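PDB 4P52: homoserine kinase from Cytophaga hutchinsonii, which probably catalyses the ATP-dependent phosphorylation of L-homoserine to O-phospho-L-homoserine, as a member of the GHMP kinase family. Local coordinates for residues F30-V35 with A166-G171; A48-G53 with Y319-N324; P190-A195 with L291-E296. All blocks are in the same frame, centred on the assembly; numbering follows the deposited sequence.

Interaction 1: residues F30-V35 with A166-G171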
loop_
_atom_site.group_PDB
_atom_site.type_symbol
_atom_site.label_atom_id
_atom_site.label_comp_id
_atom_site.label_asym_id
_atom_site.label_seq_id
_atom_site.Cartn_x
_atom_site.Cartn_y
_atom_site.Cartn_z
ATOM N N PHE A 30 22.313 22.397 6.262
ATOM C CA PHE A 30 21.682 22.283 4.974
ATOM C C PHE A 30 20.617 21.193 5.059
ATOM O O PHE A 30 20.839 20.160 5.661
ATOM C CB PHE A 30 22.736 21.950 3.921
ATOM C CG PHE A 30 22.182 21.387 2.652
ATOM C CD1 PHE A 30 21.857 20.020 2.552
ATOM C CD2 PHE A 30 21.983 22.211 1.541
ATOM C CE1 PHE A 30 21.343 19.481 1.369
ATOM C CE2 PHE A 30 21.480 21.682 0.351
ATOM C CZ PHE A 30 21.168 20.308 0.264
ATOM N N ALA A 31 19.456 21.414 4.452
ATOM C CA ALA A 31 18.409 20.392 4.468
ATOM C C ALA A 31 17.920 20.186 3.044
ATOM O O ALA A 31 17.741 21.157 2.321
ATOM C CB ALA A 31 17.285 20.764 5.400
ATOM N N PRO A 32 17.708 18.918 2.637
ATOM C CA PRO A 32 17.460 18.624 1.239
ATOM C C PRO A 32 16.028 18.795 0.734
ATOM O O PRO A 32 15.044 18.638 1.483
ATOM C CB PRO A 32 17.897 17.159 1.127
ATOM C CG PRO A 32 17.550 16.582 2.450
ATOM C CD PRO A 32 17.743 17.693 3.455
ATOM N N ALA A 33 15.915 19.108 -0.548
ATOM C CA ALA A 33 14.652 18.935 -1.278
ATOM C C ALA A 33 14.118 17.493 -1.115
ATOM O O ALA A 33 14.888 16.531 -0.933
ATOM C CB ALA A 33 14.861 19.251 -2.760
ATOM N N THR A 34 12.803 17.354 -1.162
ATOM C CA THR A 34 12.177 16.052 -1.067
ATOM C C THR A 34 11.182 15.912 -2.187
ATOM O O THR A 34 10.621 16.905 -2.638
ATOM C CB THR A 34 11.409 15.886 0.255
ATOM O OG1 THR A 34 10.638 17.060 0.495
ATOM C CG2 THR A 34 12.353 15.663 1.420
ATOM N N VAL A 35 10.963 14.686 -2.636
ATOM C CA VAL A 35 9.897 14.399 -3.579
ATOM C C VAL A 35 8.716 13.711 -2.867
ATOM O O VAL A 35 8.821 12.568 -2.421
ATOM C CB VAL A 35 10.396 13.505 -4.727
ATOM C CG1 VAL A 35 9.235 13.113 -5.646
ATOM C CG2 VAL A 35 11.494 14.217 -5.499
ATOM N N ALA A 166 9.195 14.554 7.054
ATOM C CA ALA A 166 9.858 13.368 7.612
ATOM C C ALA A 166 11.101 12.914 6.813
ATOM O O ALA A 166 12.177 12.737 7.418
ATOM C CB ALA A 166 8.882 12.219 7.844
ATOM N N PRO A 167 10.976 12.748 5.470
ATOM C CA PRO A 167 12.172 12.340 4.705
ATOM C C PRO A 167 13.258 13.429 4.679
ATOM O O PRO A 167 14.473 13.128 4.565
ATOM C CB PRO A 167 11.637 12.076 3.286
ATOM C CG PRO A 167 10.369 12.857 3.202
ATOM C CD PRO A 167 9.791 12.895 4.602
ATOM N N CYS A 168 12.827 14.680 4.786
ATOM C CA CYS A 168 13.757 15.760 4.832
ATOM C C CYS A 168 14.608 15.650 6.107
ATOM O O CYS A 168 15.837 15.724 6.057
ATOM C CB CYS A 168 13.031 17.102 4.786
ATOM S SG CYS A 168 14.235 18.439 4.801
ATOM N N LEU A 169 13.941 15.470 7.232
ATOM C CA LEU A 169 14.598 15.382 8.515
ATOM C C LEU A 169 15.327 14.062 8.725
ATOM O O LEU A 169 16.393 14.045 9.310
ATOM C CB LEU A 169 13.582 15.602 9.645
ATOM C CG LEU A 169 14.050 15.405 11.086
ATOM C CD1 LEU A 169 15.119 16.415 11.538
ATOM C CD2 LEU A 169 12.831 15.443 12.001
ATOM N N TYR A 170 14.748 12.963 8.266
ATOM C CA TYR A 170 15.272 11.651 8.592
ATOM C C TYR A 170 16.152 11.122 7.514
ATOM O O TYR A 170 16.878 10.171 7.740
ATOM C CB TYR A 170 14.151 10.644 8.798
ATOM C CG TYR A 170 13.294 10.914 9.997
ATOM C CD1 TYR A 170 13.818 11.471 11.151
ATOM C CD2 TYR A 170 11.945 10.589 9.989
ATOM C CE1 TYR A 170 13.014 11.723 12.257
ATOM C CE2 TYR A 170 11.139 10.827 11.089
ATOM C CZ TYR A 170 11.683 11.384 12.220
ATOM O OH TYR A 170 10.867 11.595 13.306
ATOM N N GLY A 171 16.072 11.709 6.326
ATOM C CA GLY A 171 16.706 11.109 5.154
ATOM C C GLY A 171 15.952 9.889 4.664
ATOM O O GLY A 171 15.117 9.324 5.369
#
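With its thiol trans to the backbone N (chi1 -178°), Cys168 sends SG out from the helix to the strand, where it sits among Ala31 and Pro32. Thr34 answers from further along: its chi1 of 45° turns CG2 opposite its carbonyl carbon, and that methyl lies against the start of the helical turn at Pro167 and Cys168. Thr34 CG2 comes to 3.7 Å from Cys168 CB and 3.9 Å from Pro167 CG. The sulfur itself meets two carbons, Ala31 CB at 3.9 Å and Pro32 CD at 3.8 Å from Cys168 SG. Pro32 O is also close to Cys168 SG, at 3.4 Å.

This is helix-on-sheet packing within the N-terminal domain of the GHMP kinase fold. Helix 162-170 runs across strand 26-36 with the two short axes 7.7 Å apart and their N-to-C directions at 144°. Ala31 and Thr34 point toward the helix, whereas Ala33 and Val35 turn away from it. Helix 120-135 closes the neighbouring side, with Ala127 against Ala31 and Val126 against Cys168.

The polar branch of Thr34 is taken care of by the same helix, since OG1 is hydrogen-bonded to Asn164 ND2. The helix is kinked at Pro167, whose N has no bond to the preceding turn. It ends as Gly171 adopts a positive phi, and Lys186 NZ hydrogen-bonds Tyr170 O just before that break.

Interaction 2: residues A48-G53 with Y319-N324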
loop_
_atom_site.group_PDB
_atom_site.type_symbol
_atom_site.label_atom_id
_atom_site.label_comp_id
_atom_site.label_asym_id
_atom_site.label_seq_id
_atom_site.Cartn_x
_atom_site.Cartn_y
_atom_site.Cartn_z
ATOM N N ALA A 48 13.988 11.877 0.044
ATOM C CA ALA A 48 14.887 13.037 -0.026
ATOM C C ALA A 48 15.848 12.885 -1.170
ATOM O O ALA A 48 16.242 11.775 -1.529
ATOM C CB ALA A 48 15.635 13.196 1.272
ATOM N N VAL A 49 16.237 14.000 -1.769
ATOM C CA VAL A 49 17.262 13.917 -2.797
ATOM C C VAL A 49 18.467 14.700 -2.342
ATOM O O VAL A 49 18.413 15.278 -1.270
ATOM C CB VAL A 49 16.750 14.373 -4.177
ATOM C CG1 VAL A 49 15.779 13.334 -4.714
ATOM C CG2 VAL A 49 16.129 15.761 -4.099
ATOM N N ASP A 50 19.548 14.677 -3.129
ATOM C CA ASP A 50 20.804 15.349 -2.751
ATOM C C ASP A 50 20.707 16.866 -2.908
ATOM O O ASP A 50 21.264 17.594 -2.082
ATOM C CB ASP A 50 21.979 14.871 -3.607
ATOM C CG ASP A 50 22.387 13.418 -3.336
ATOM O OD1 ASP A 50 21.922 12.783 -2.345
ATOM O OD2 ASP A 50 23.206 12.903 -4.150
ATOM N N ASN A 51 20.021 17.318 -3.974
ATOM C CA ASN A 51 19.937 18.725 -4.372
ATOM C C ASN A 51 18.623 18.968 -5.070
ATOM O O ASN A 51 18.100 18.073 -5.707
ATOM C CB ASN A 51 21.027 19.081 -5.373
ATOM C CG ASN A 51 22.405 18.946 -4.790
ATOM O OD1 ASN A 51 22.860 19.831 -4.043
ATOM N ND2 ASN A 51 23.072 17.830 -5.089
ATOM N N PRO A 52 18.087 20.191 -4.961
ATOM C CA PRO A 52 18.700 21.240 -4.159
ATOM C C PRO A 52 18.246 21.162 -2.685
ATOM O O PRO A 52 17.936 20.069 -2.195
ATOM C CB PRO A 52 18.244 22.517 -4.868
ATOM C CG PRO A 52 16.911 22.168 -5.442
ATOM C CD PRO A 52 16.919 20.671 -5.715
ATOM N N GLY A 53 18.232 22.293 -1.979
ATOM C CA GLY A 53 17.914 22.289 -0.555
ATOM C C GLY A 53 17.996 23.705 -0.016
ATOM O O GLY A 53 18.218 24.638 -0.773
ATOM N N TYR A 319 18.186 17.832 -11.823
ATOM C CA TYR A 319 19.030 17.272 -10.772
ATOM C C TYR A 319 18.939 15.749 -10.815
ATOM O O TYR A 319 17.853 15.192 -11.048
ATOM C CB TYR A 319 18.561 17.742 -9.396
ATOM C CG TYR A 319 18.417 19.223 -9.285
ATOM C CD1 TYR A 319 17.224 19.846 -9.629
ATOM C CD2 TYR A 319 19.495 20.015 -8.826
ATOM C CE1 TYR A 319 17.094 21.218 -9.517
ATOM C CE2 TYR A 319 19.390 21.399 -8.728
ATOM C CZ TYR A 319 18.195 21.988 -9.076
ATOM O OH TYR A 319 18.071 23.341 -8.961
ATOM N N VAL A 320 20.054 15.078 -10.571
ATOM C CA VAL A 320 20.086 13.635 -10.671
ATOM C C VAL A 320 20.784 13.131 -9.434
ATOM O O VAL A 320 21.871 13.605 -9.099
ATOM C CB VAL A 320 20.864 13.187 -11.934
ATOM C CG1 VAL A 320 21.111 11.698 -11.933
ATOM C CG2 VAL A 320 20.098 13.555 -13.196
ATOM N N SER A 321 20.154 12.198 -8.730
ATOM C CA SER A 321 20.801 11.570 -7.587
ATOM C C SER A 321 20.123 10.277 -7.201
ATOM O O SER A 321 19.008 10.016 -7.622
ATOM C CB SER A 321 20.837 12.526 -6.378
ATOM O OG SER A 321 19.608 12.578 -5.667
ATOM N N THR A 322 20.815 9.464 -6.403
ATOM C CA THR A 322 20.153 8.401 -5.646
ATOM C C THR A 322 19.356 9.045 -4.477
ATOM O O THR A 322 19.465 10.252 -4.236
ATOM C CB THR A 322 21.168 7.340 -5.133
ATOM O OG1 THR A 322 22.116 7.955 -4.251
ATOM C CG2 THR A 322 21.915 6.671 -6.304
ATOM N N VAL A 323 18.571 8.247 -3.758
ATOM C CA VAL A 323 17.875 8.711 -2.568
ATOM C C VAL A 323 18.895 9.115 -1.512
ATOM O O VAL A 323 19.854 8.373 -1.232
ATOM C CB VAL A 323 16.955 7.598 -2.017
ATOM C CG1 VAL A 323 16.341 8.002 -0.666
ATOM C CG2 VAL A 323 15.868 7.260 -3.033
ATOM N N ASN A 324 18.707 10.297 -0.935
ATOM C CA ASN A 324 19.634 10.848 0.031
ATOM C C ASN A 324 19.305 10.259 1.398
ATOM O O ASN A 324 18.293 10.598 1.999
ATOM C CB ASN A 324 19.524 12.374 -0.013
ATOM C CG ASN A 324 20.259 13.079 1.133
ATOM O OD1 ASN A 324 20.902 12.450 1.993
ATOM N ND2 ASN A 324 20.118 14.408 1.172
HETATM O O HOH W 1 23.519 10.306 -5.799
HETATM O O HOH W 2 22.245 10.143 -2.532
HETATM O O HOH W 3 21.975 15.962 -7.115
#
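Pro52 sets its CD over the centre of the Tyr319 ring, a CH-pi contact 3.7 Å from the centroid and almost on the ring normal. The two side chains cross at about a right angle, and Asn51 CB adds a touch at CD2 of the ring. The peptide bond before Pro52 is cis. At the other end the chains are tied by polar groups. Asn324 N gives a nearly straight bond of 2.9 Å to Ala48 O. Its side chain reaches the next carbonyl: with CG trans to the backbone N (chi1 169°), Asn324 ND2 donates to Val49 O at 3.1 Å. That oxygen lies in the amide plane of Asn324, although ND2 approaches from above the carbonyl plane. Between these ends, Ser321 OG accepts the Asp50 N-H at 3.3 Å and donates its own proton in a hydrogen bond to Thr322 O at 2.7 Å, so the hydroxyl is used both ways.

The contact joins the two sheets of the GHMP kinase fold. Residues 48-53 turn the corner between two strands of the N-terminal domain, and residues 319-324 follow the chain off strand 316-322, an outer strand of the C-terminal antiparallel sheet.

Waters form the next layer. One bridges Asp50 OD2 and Thr322 N; a second receives from Asn51 ND2 and donates to Val320 O. The amide of Asn324 is held from behind as well, because OD1 accepts from Gln326 N, as in an Asx turn, and from Gly327 N. On the N-terminal side, Pro32 packs on Asn324, Thr34 touches Ala48, and Met112 touches Pro52.

Interaction 3: residues P190-A195 with L291-E296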
loop_
_atom_site.group_PDB
_atom_site.type_symbol
_atom_site.label_atom_id
_atom_site.label_comp_id
_atom_site.label_asym_id
_atom_site.label_seq_id
_atom_site.Cartn_x
_atom_site.Cartn_y
_atom_site.Cartn_z
ATOM N N PRO A 190 16.196 0.213 -3.347
ATOM C CA PRO A 190 17.413 -0.331 -3.987
ATOM C C PRO A 190 18.481 0.747 -4.215
ATOM O O PRO A 190 18.162 1.927 -4.426
ATOM C CB PRO A 190 16.909 -0.964 -5.280
ATOM C CG PRO A 190 15.518 -0.484 -5.459
ATOM C CD PRO A 190 15.008 0.157 -4.205
ATOM N N ALA A 191 19.738 0.342 -4.106
ATOM C CA ALA A 191 20.843 1.297 -4.008
ATOM C C ALA A 191 21.154 1.909 -5.358
ATOM O O ALA A 191 21.822 2.948 -5.428
ATOM C CB ALA A 191 22.087 0.628 -3.430
ATOM N N ASN A 192 20.669 1.263 -6.416
ATOM C CA ASN A 192 20.904 1.693 -7.781
ATOM C C ASN A 192 19.687 2.435 -8.330
ATOM O O ASN A 192 19.546 2.624 -9.535
ATOM C CB ASN A 192 21.191 0.472 -8.647
ATOM C CG ASN A 192 19.985 -0.457 -8.748
ATOM O OD1 ASN A 192 19.293 -0.728 -7.754
ATOM N ND2 ASN A 192 19.711 -0.930 -9.954
ATOM N N LEU A 193 18.799 2.858 -7.445
ATOM C CA LEU A 193 17.609 3.569 -7.866
ATOM C C LEU A 193 17.895 5.078 -7.922
ATOM O O LEU A 193 18.320 5.683 -6.926
ATOM C CB LEU A 193 16.440 3.249 -6.926
ATOM C CG LEU A 193 15.178 3.986 -7.314
ATOM C CD1 LEU A 193 14.497 3.244 -8.451
ATOM C CD2 LEU A 193 14.268 4.135 -6.115
ATOM N N TYR A 194 17.670 5.675 -9.087
ATOM C CA TYR A 194 17.981 7.087 -9.290
ATOM C C TYR A 194 16.722 7.865 -9.557
ATOM O O TYR A 194 15.750 7.344 -10.138
ATOM C CB TYR A 194 18.900 7.259 -10.479
ATOM C CG TYR A 194 20.323 6.916 -10.185
ATOM C CD1 TYR A 194 20.735 5.587 -10.136
ATOM C CD2 TYR A 194 21.272 7.935 -9.962
ATOM C CE1 TYR A 194 22.042 5.270 -9.875
ATOM C CE2 TYR A 194 22.591 7.626 -9.689
ATOM C CZ TYR A 194 22.953 6.289 -9.646
ATOM O OH TYR A 194 24.238 5.953 -9.369
ATOM N N ALA A 195 16.745 9.110 -9.103
ATOM C CA ALA A 195 15.674 10.058 -9.323
ATOM C C ALA A 195 16.214 11.222 -10.171
ATOM O O ALA A 195 17.274 11.812 -9.850
ATOM C CB ALA A 195 15.187 10.568 -8.002
ATOM N N LEU A 291 12.017 7.929 -12.162
ATOM C CA LEU A 291 12.881 6.981 -11.508
ATOM C C LEU A 291 13.520 6.129 -12.570
ATOM O O LEU A 291 12.897 5.847 -13.602
ATOM C CB LEU A 291 12.112 6.155 -10.466
ATOM C CG LEU A 291 11.475 6.922 -9.277
ATOM C CD1 LEU A 291 10.741 5.955 -8.372
ATOM C CD2 LEU A 291 12.494 7.677 -8.446
ATOM N N SER A 292 14.787 5.773 -12.354
ATOM C CA SER A 292 15.469 4.823 -13.226
ATOM C C SER A 292 16.465 4.005 -12.401
ATOM O O SER A 292 16.595 4.233 -11.193
ATOM C CB SER A 292 16.173 5.525 -14.379
ATOM O OG SER A 292 17.043 6.536 -13.876
ATOM N N THR A 293 17.179 3.087 -13.059
ATOM C CA THR A 293 18.059 2.174 -12.336
ATOM C C THR A 293 19.564 2.342 -12.591
ATOM O O THR A 293 20.345 1.478 -12.228
ATOM C CB THR A 293 17.645 0.705 -12.547
ATOM O OG1 THR A 293 17.736 0.382 -13.935
ATOM C CG2 THR A 293 16.224 0.510 -12.130
ATOM N N SER A 294 19.970 3.456 -13.187
ATOM C CA SER A 294 21.398 3.787 -13.309
ATOM C C SER A 294 21.594 5.275 -13.577
ATOM O O SER A 294 20.685 5.946 -14.064
ATOM C CB SER A 294 22.057 2.994 -14.432
ATOM O OG SER A 294 21.581 3.422 -15.687
ATOM N N GLN A 295 22.788 5.767 -13.275
ATOM C CA GLN A 295 23.131 7.160 -13.473
ATOM C C GLN A 295 23.294 7.451 -14.947
ATOM O O GLN A 295 22.659 8.345 -15.490
ATOM C CB GLN A 295 24.430 7.474 -12.769
ATOM C CG GLN A 295 25.040 8.783 -13.220
ATOM C CD GLN A 295 25.931 9.392 -12.162
ATOM O OE1 GLN A 295 25.494 10.242 -11.369
ATOM N NE2 GLN A 295 27.168 8.942 -12.114
ATOM N N GLU A 296 23.721 6.379 -16.060
ATOM C CA GLU A 296 23.495 6.709 -17.447
ATOM C C GLU A 296 22.023 7.008 -17.739
ATOM O O GLU A 296 21.724 8.023 -18.371
ATOM C CB GLU A 296 23.994 5.596 -18.343
ATOM C CG GLU A 296 24.684 6.142 -19.573
ATOM C CD GLU A 296 25.340 5.051 -20.394
ATOM O OE1 GLU A 296 26.594 4.970 -20.392
ATOM O OE2 GLU A 296 24.595 4.268 -21.026
HETATM O O HOH W 4 15.754 8.809 -13.076
#
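Tyr194 swings its ring over the start of the helix beyond the partner strand. Its chi1 of -78° puts CG trans to the carbonyl carbon, and one face of the ring covers the Ser294-Gln295 peptide. Ser294 C and Gln295 N both lie 3.5 Å above the ring plane, displaced toward the rim. Farther out, Gln295 CB comes to 3.6 Å from Tyr194 CE2.

Tyr194 and Ser292 form an antiparallel hydrogen-bonded pair, with Tyr194 N to Ser292 O at 2.8 Å and Ser292 N to Tyr194 O at 2.9 Å. Their side chains share a sheet face, while Ala195 CB and Leu291 CD2 meet at 4.0 Å on the other. Ser292 OG is hydrogen-bonded to a water that also makes a weak bond to Tyr194 O. Cutting Tyr194 back to an alanine removes the ring, and would probably leave the Ser294-Gln295 peptide without the aromatic face that covers it.

Asn192 lies alongside Thr293, pointing the same way, and its side chain makes a weak bond of 3.4 Å from Asn192 ND2 to Thr293 O. Ser294 is the N-cap, its OG bonded to Ala297 N.

Strand 194-200 here pairs with strand 288-292, which leads straight into helix 295-310, as expected for the ferredoxin-like beta-alpha-beta-beta-alpha-beta C-terminal domain of GHMP kinases.

In the fold
The three contacts run from the N-terminal domain into the C-terminal one, with interaction 2 in the middle. Its centre lies about 9 Å from that of interaction 1 and about 12 Å from that of interaction 3. Toward interaction 1, Ala33 is probably hydrogen-bonded through its N to Pro52 O (2.8 Å) and through its O to Val49 N (3.0 Å), so the strand of interaction 1 is bonded directly to the corner 48-53 of interaction 2. Toward interaction 3, Ala195 N is 2.9 Å from Ser321 O, a probable sheet bond, and Thr322 CG2 packs on Tyr194 CZ at 3.5 Å. Interactions 1 and 3 do not touch. In GHMP kinases the active site lies between these two domains.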